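Possible adhesin (Caldicellulosiruptor kronotskyensis, PDB 4WA0) probably mediates attachment of this extremely thermophilic bacterium to cellulose, as a tapirin whose C-terminal beta-helix domain, the part in this structure, binds a magnesium ion. Local coordinates at residues A[234-239]-A[295-300]; A[243-248]-A[264-269]. All coordinates share one frame; numbering follows the deposited sequence.

Interaction 1 of 2, residues A[234-239]-A[295-300]. With MG (magnesium ion), chain B.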
loop_
_atom_site.group_PDB
_atom_site.type_symbol
_atom_site.label_atom_id
_atom_site.label_comp_id
_atom_site.label_asym_id
_atom_site.label_seq_id
_atom_site.Cartn_x
_atom_site.Cartn_y
_atom_site.Cartn_z
ATOM N N THR A 234 21.321 -11.204 -14.161
ATOM C CA THR A 234 21.209 -12.629 -14.401
ATOM C C THR A 234 19.731 -12.998 -14.476
ATOM O O THR A 234 18.949 -12.631 -13.576
ATOM C CB THR A 234 21.786 -13.409 -13.171
ATOM O OG1 THR A 234 22.967 -12.759 -12.693
ATOM C CG2 THR A 234 22.176 -14.800 -13.519
ATOM N N PRO A 235 19.341 -13.726 -15.496
ATOM C CA PRO A 235 17.947 -14.221 -15.432
ATOM C C PRO A 235 17.698 -15.122 -14.241
ATOM O O PRO A 235 18.580 -15.924 -13.833
ATOM C CB PRO A 235 17.788 -15.051 -16.693
ATOM C CG PRO A 235 19.129 -15.080 -17.354
ATOM C CD PRO A 235 19.924 -13.914 -16.837
ATOM N N LEU A 236 16.481 -15.022 -13.718
ATOM C CA LEU A 236 16.063 -15.929 -12.685
ATOM C C LEU A 236 16.200 -17.389 -13.194
ATOM O O LEU A 236 15.966 -17.710 -14.392
ATOM C CB LEU A 236 14.607 -15.598 -12.270
ATOM C CG LEU A 236 14.350 -14.187 -11.692
ATOM C CD1 LEU A 236 12.880 -13.953 -11.280
ATOM C CD2 LEU A 236 15.277 -13.873 -10.510
ATOM N N PRO A 237 16.548 -18.319 -12.297
ATOM C CA PRO A 237 16.747 -19.705 -12.723
ATOM C C PRO A 237 15.549 -20.402 -13.324
ATOM O O PRO A 237 14.395 -20.074 -13.018
ATOM C CB PRO A 237 17.163 -20.451 -11.445
ATOM C CG PRO A 237 17.132 -19.487 -10.362
ATOM C CD PRO A 237 16.961 -18.108 -10.905
ATOM N N ALA A 238 15.845 -21.328 -14.235
ATOM C CA ALA A 238 14.861 -22.284 -14.720
ATOM C C ALA A 238 15.461 -23.621 -14.656
ATOM O O ALA A 238 16.696 -23.773 -14.728
ATOM C CB ALA A 238 14.417 -21.992 -16.157
ATOM N N ASP A 239 14.611 -24.614 -14.545
ATOM C CA ASP A 239 15.104 -25.994 -14.525
ATOM C C ASP A 239 14.259 -26.904 -15.423
ATOM O O ASP A 239 13.112 -26.577 -15.744
ATOM C CB ASP A 239 15.207 -26.534 -13.057
ATOM C CG ASP A 239 13.948 -26.298 -12.197
ATOM O OD1 ASP A 239 12.829 -26.628 -12.639
ATOM O OD2 ASP A 239 14.127 -25.870 -10.992
ATOM N N ILE A 295 8.615 -15.403 -7.554
ATOM C CA ILE A 295 9.556 -14.355 -7.953
ATOM C C ILE A 295 9.675 -14.338 -9.475
ATOM O O ILE A 295 9.954 -15.385 -10.077
ATOM C CB ILE A 295 10.930 -14.569 -7.323
ATOM C CG1 ILE A 295 10.783 -14.829 -5.793
ATOM C CG2 ILE A 295 11.829 -13.387 -7.628
ATOM C CD1 ILE A 295 12.043 -14.777 -5.050
ATOM N N SER A 296 9.383 -13.172 -10.040
ATOM C CA SER A 296 9.357 -12.971 -11.497
ATOM C C SER A 296 9.937 -11.636 -11.929
ATOM O O SER A 296 10.041 -10.631 -11.109
ATOM C CB SER A 296 7.930 -13.157 -11.939
ATOM O OG SER A 296 7.862 -13.253 -13.356
ATOM N N ARG A 297 10.310 -11.532 -13.224
ATOM C CA ARG A 297 10.517 -10.210 -13.802
ATOM C C ARG A 297 9.444 -9.849 -14.789
ATOM O O ARG A 297 9.594 -8.889 -15.536
ATOM C CB ARG A 297 11.903 -10.079 -14.482
ATOM C CG ARG A 297 13.042 -10.152 -13.481
ATOM C CD ARG A 297 14.324 -9.597 -14.047
ATOM N NE ARG A 297 15.386 -9.392 -13.068
ATOM C CZ ARG A 297 16.297 -10.284 -12.697
ATOM N NH1 ARG A 297 16.271 -11.526 -13.102
ATOM N NH2 ARG A 297 17.250 -9.904 -11.836
ATOM N N GLY A 298 8.378 -10.606 -14.794
ATOM C CA GLY A 298 7.169 -10.262 -15.496
ATOM C C GLY A 298 5.954 -10.393 -14.641
ATOM O O GLY A 298 6.031 -10.247 -13.403
ATOM N N ASN A 299 4.813 -10.548 -15.287
ATOM C CA ASN A 299 3.529 -10.539 -14.552
ATOM C C ASN A 299 3.259 -11.874 -13.925
ATOM O O ASN A 299 3.810 -12.906 -14.349
ATOM C CB ASN A 299 2.387 -10.205 -15.444
ATOM C CG ASN A 299 2.487 -8.769 -15.994
ATOM O OD1 ASN A 299 3.077 -7.875 -15.422
ATOM N ND2 ASN A 299 1.902 -8.597 -17.189
ATOM N N ILE A 300 2.480 -11.858 -12.854
ATOM C CA ILE A 300 2.010 -13.071 -12.176
ATOM C C ILE A 300 0.537 -13.171 -12.325
ATOM O O ILE A 300 -0.190 -12.238 -11.937
ATOM C CB ILE A 300 2.519 -13.111 -10.688
ATOM C CG1 ILE A 300 4.053 -13.148 -10.734
ATOM C CG2 ILE A 300 1.896 -14.261 -9.891
ATOM C CD1 ILE A 300 4.665 -13.088 -9.353
HETATM MG MG MG B . 11.338 -26.230 -14.424
HETATM O O HOH W 1 19.059 -11.903 -10.978
#
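At one end of the tapirin beta-helix, the loop 234-239, in which P235 and P237 flank L236, runs past the turn between strands 291-296 and 299-302 and is held there by R297 and L236. The R297 side chain, extended from CG to NE, brings NH1 to the backbone O of T234 at 2.9 Å. This hydrogen bond is bent, with an N-H...O angle of 132°, and the carbonyl oxygen lies 34° out of the guanidinium plane. A water in that plane at the guanidinium edge adds a second link, accepting from R297 NH2 at 2.8 Å and donating to T234 O at 2.7 Å; NH1 also pairs with E264. L236 crosses beside the same group, its CG 3.6 Å from R297 NH1. With CG anti to its own carbonyl carbon (chi1 -61°), L236 directs its branch at strand 291-296, where CD1 meets I295 CG2 at 3.8 Å and the backbone at I295 O and S296 CA. S296 OG accepts from G298 N, forming an ST turn, and is also hydrogen-bonded to G263 O. D239 binds the magnesium ion through O and OD1. L236 also packs on Y262 of strand 258-263, while I295 touches I348 of helix 342-352 and I315 of strand 313-316.

Interaction 2 of 2, residues A[243-248]-A[264-269]. With MG (magnesium ion), chain B.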
loop_
_atom_site.group_PDB
_atom_site.type_symbol
_atom_site.label_atom_id
_atom_site.label_comp_id
_atom_site.label_asym_id
_atom_site.label_seq_id
_atom_site.Cartn_x
_atom_site.Cartn_y
_atom_site.Cartn_z
ATOM N N SER A 243 7.904 -27.340 -15.323
ATOM C CA SER A 243 7.794 -26.526 -16.525
ATOM C C SER A 243 9.155 -26.023 -16.868
ATOM O O SER A 243 9.883 -25.514 -16.006
ATOM C CB SER A 243 6.807 -25.363 -16.345
ATOM O OG SER A 243 6.973 -24.441 -17.393
ATOM N N ASN A 244 9.549 -26.175 -18.135
ATOM C CA ASN A 244 10.927 -25.804 -18.514
ATOM C C ASN A 244 11.248 -24.314 -18.382
ATOM O O ASN A 244 12.383 -23.909 -18.372
ATOM C CB ASN A 244 11.245 -26.327 -19.949
ATOM C CG ASN A 244 10.444 -25.605 -21.053
ATOM O OD1 ASN A 244 9.293 -25.135 -20.872
ATOM N ND2 ASN A 244 11.053 -25.539 -22.228
ATOM N N GLN A 245 10.182 -23.503 -18.291
ATOM C CA GLN A 245 10.253 -22.088 -18.231
ATOM C C GLN A 245 10.426 -21.587 -16.768
ATOM O O GLN A 245 10.756 -20.428 -16.542
ATOM C CB GLN A 245 8.986 -21.515 -18.860
ATOM C CG GLN A 245 8.924 -20.005 -18.803
ATOM C CD GLN A 245 8.061 -19.429 -17.638
ATOM O OE1 GLN A 245 7.102 -20.059 -17.185
ATOM N NE2 GLN A 245 8.350 -18.216 -17.253
ATOM N N LEU A 246 10.135 -22.481 -15.834
ATOM C CA LEU A 246 10.235 -22.135 -14.406
ATOM C C LEU A 246 11.353 -22.841 -13.692
ATOM O O LEU A 246 11.747 -23.957 -14.062
ATOM C CB LEU A 246 8.958 -22.386 -13.636
ATOM C CG LEU A 246 7.660 -21.698 -14.102
ATOM C CD1 LEU A 246 6.402 -22.281 -13.467
ATOM C CD2 LEU A 246 7.802 -20.196 -13.992
ATOM N N GLY A 247 11.782 -22.199 -12.584
ATOM C CA GLY A 247 12.743 -22.801 -11.650
ATOM C C GLY A 247 12.146 -22.887 -10.263
ATOM O O GLY A 247 11.194 -22.191 -9.960
ATOM N N SER A 248 12.753 -23.726 -9.410
ATOM C CA SER A 248 12.289 -23.854 -8.042
ATOM C C SER A 248 13.366 -24.345 -7.111
ATOM O O SER A 248 14.242 -25.109 -7.524
ATOM C CB SER A 248 11.119 -24.834 -7.976
ATOM O OG SER A 248 11.399 -26.123 -8.476
ATOM N N GLU A 264 11.498 -16.054 -14.942
ATOM C CA GLU A 264 12.073 -14.837 -15.446
ATOM C C GLU A 264 11.070 -13.968 -16.187
ATOM O O GLU A 264 10.861 -12.793 -15.861
ATOM C CB GLU A 264 13.304 -15.126 -16.325
ATOM C CG GLU A 264 13.883 -13.912 -17.036
ATOM C CD GLU A 264 14.586 -12.900 -16.122
ATOM O OE1 GLU A 264 14.698 -13.132 -14.883
ATOM O OE2 GLU A 264 15.065 -11.862 -16.619
ATOM N N SER A 265 10.407 -14.552 -17.165
ATOM C CA SER A 265 9.489 -13.779 -17.998
ATOM C C SER A 265 8.111 -13.509 -17.449
ATOM O O SER A 265 7.452 -12.524 -17.853
ATOM C CB SER A 265 9.353 -14.503 -19.384
ATOM O OG SER A 265 10.618 -14.550 -20.058
ATOM N N TYR A 266 7.613 -14.418 -16.598
ATOM C CA TYR A 266 6.289 -14.410 -16.091
ATOM C C TYR A 266 6.161 -15.659 -15.205
ATOM O O TYR A 266 6.959 -16.600 -15.272
ATOM C CB TYR A 266 5.179 -14.413 -17.186
ATOM C CG TYR A 266 5.369 -15.467 -18.288
ATOM C CD1 TYR A 266 4.987 -16.796 -18.099
ATOM C CD2 TYR A 266 5.876 -15.121 -19.523
ATOM C CE1 TYR A 266 5.178 -17.723 -19.095
ATOM C CE2 TYR A 266 6.157 -16.087 -20.481
ATOM C CZ TYR A 266 5.726 -17.336 -20.304
ATOM O OH TYR A 266 5.916 -18.292 -21.235
ATOM N N ILE A 267 5.137 -15.618 -14.350
ATOM C CA ILE A 267 4.634 -16.798 -13.747
ATOM C C ILE A 267 3.106 -16.873 -13.887
ATOM O O ILE A 267 2.379 -15.971 -13.474
ATOM C CB ILE A 267 5.011 -16.974 -12.226
ATOM C CG1 ILE A 267 6.508 -16.923 -12.004
ATOM C CG2 ILE A 267 4.400 -18.247 -11.706
ATOM C CD1 ILE A 267 6.916 -16.719 -10.539
ATOM N N ASN A 268 2.642 -18.024 -14.338
ATOM C CA ASN A 268 1.206 -18.361 -14.357
ATOM C C ASN A 268 0.937 -19.542 -13.405
ATOM O O ASN A 268 1.753 -20.463 -13.339
ATOM C CB ASN A 268 0.739 -18.718 -15.787
ATOM C CG ASN A 268 1.010 -17.606 -16.732
ATOM O OD1 ASN A 268 0.804 -16.432 -16.401
ATOM N ND2 ASN A 268 1.602 -17.933 -17.918
ATOM N N ASP A 269 -0.142 -19.465 -12.631
ATOM C CA ASP A 269 -0.199 -20.378 -11.483
ATOM C C ASP A 269 -0.394 -21.819 -11.797
ATOM O O ASP A 269 0.131 -22.668 -11.072
ATOM C CB ASP A 269 -1.127 -19.892 -10.397
ATOM C CG ASP A 269 -2.555 -20.000 -10.763
ATOM O OD1 ASP A 269 -2.926 -19.945 -11.947
ATOM O OD2 ASP A 269 -3.343 -20.129 -9.782
HETATM MG MG MG B . 11.338 -26.230 -14.424
HETATM O O HOH W 2 4.594 -19.590 -15.775
HETATM O O HOH W 3 12.804 -18.572 -14.952
HETATM O O HOH W 4 10.893 -17.152 -18.340
#
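One face of the Y266 ring carries the Q245 carboxamide, stacked with the two planes 27° apart; NE2 lies 3.7 Å above the ring plane, offset toward its rim, and OE1 comes 3.6 Å from CE1. The chain of Q245 leaves with CG anti to the backbone N (chi1 178°) and then bends at chi2, which lays the amide over the Y266 ring. There NE2 donates to Y266 O at 2.9 Å in a nearly straight bond (168°), the acceptor lying in the amide plane. One residue thus offers Q245 both a ring to lie on and a carbonyl to bind. Waters secure the amide further: one accepts from both Q245 NE2 and S265 N, and another donates to Q245 OE1 while accepting from N268 N at 2.9 Å. Next to it, L246 CD2 packs against I267 CG1 at 4.0 Å. L246 closes a type I beta turn that begins at S243 and presents two carbonyls to the magnesium ion, S243 O and L246 O, both at 2.3 Å. Helix 269-280 lies against this contact, E271 touching L246 and Y266 and A272 touching I267, which also packs on L294 of strand 291-296.

How the interactions relate
The two contacts lie 6 Å apart, centre to centre, at the end of the beta-helix, with interaction 2 nested in sequence inside the loop closed by interaction 1. E264 joins them: OE1 forms a salt bridge with R297 NH1 and a probable hydrogen bond with L236 N. Packing adds to this, with I267 CD1 3.4 Å from I295 O. Strands 266-268 and 299-302, one from each contact, are parallel neighbours in one sheet. The magnesium ion, bound by D239, V241, S243 and L246, gathers the loop before strand 247-251 and joins it through E275 to helix 269-280, while R297, L236 and E264 link it to the strands of the beta-helix.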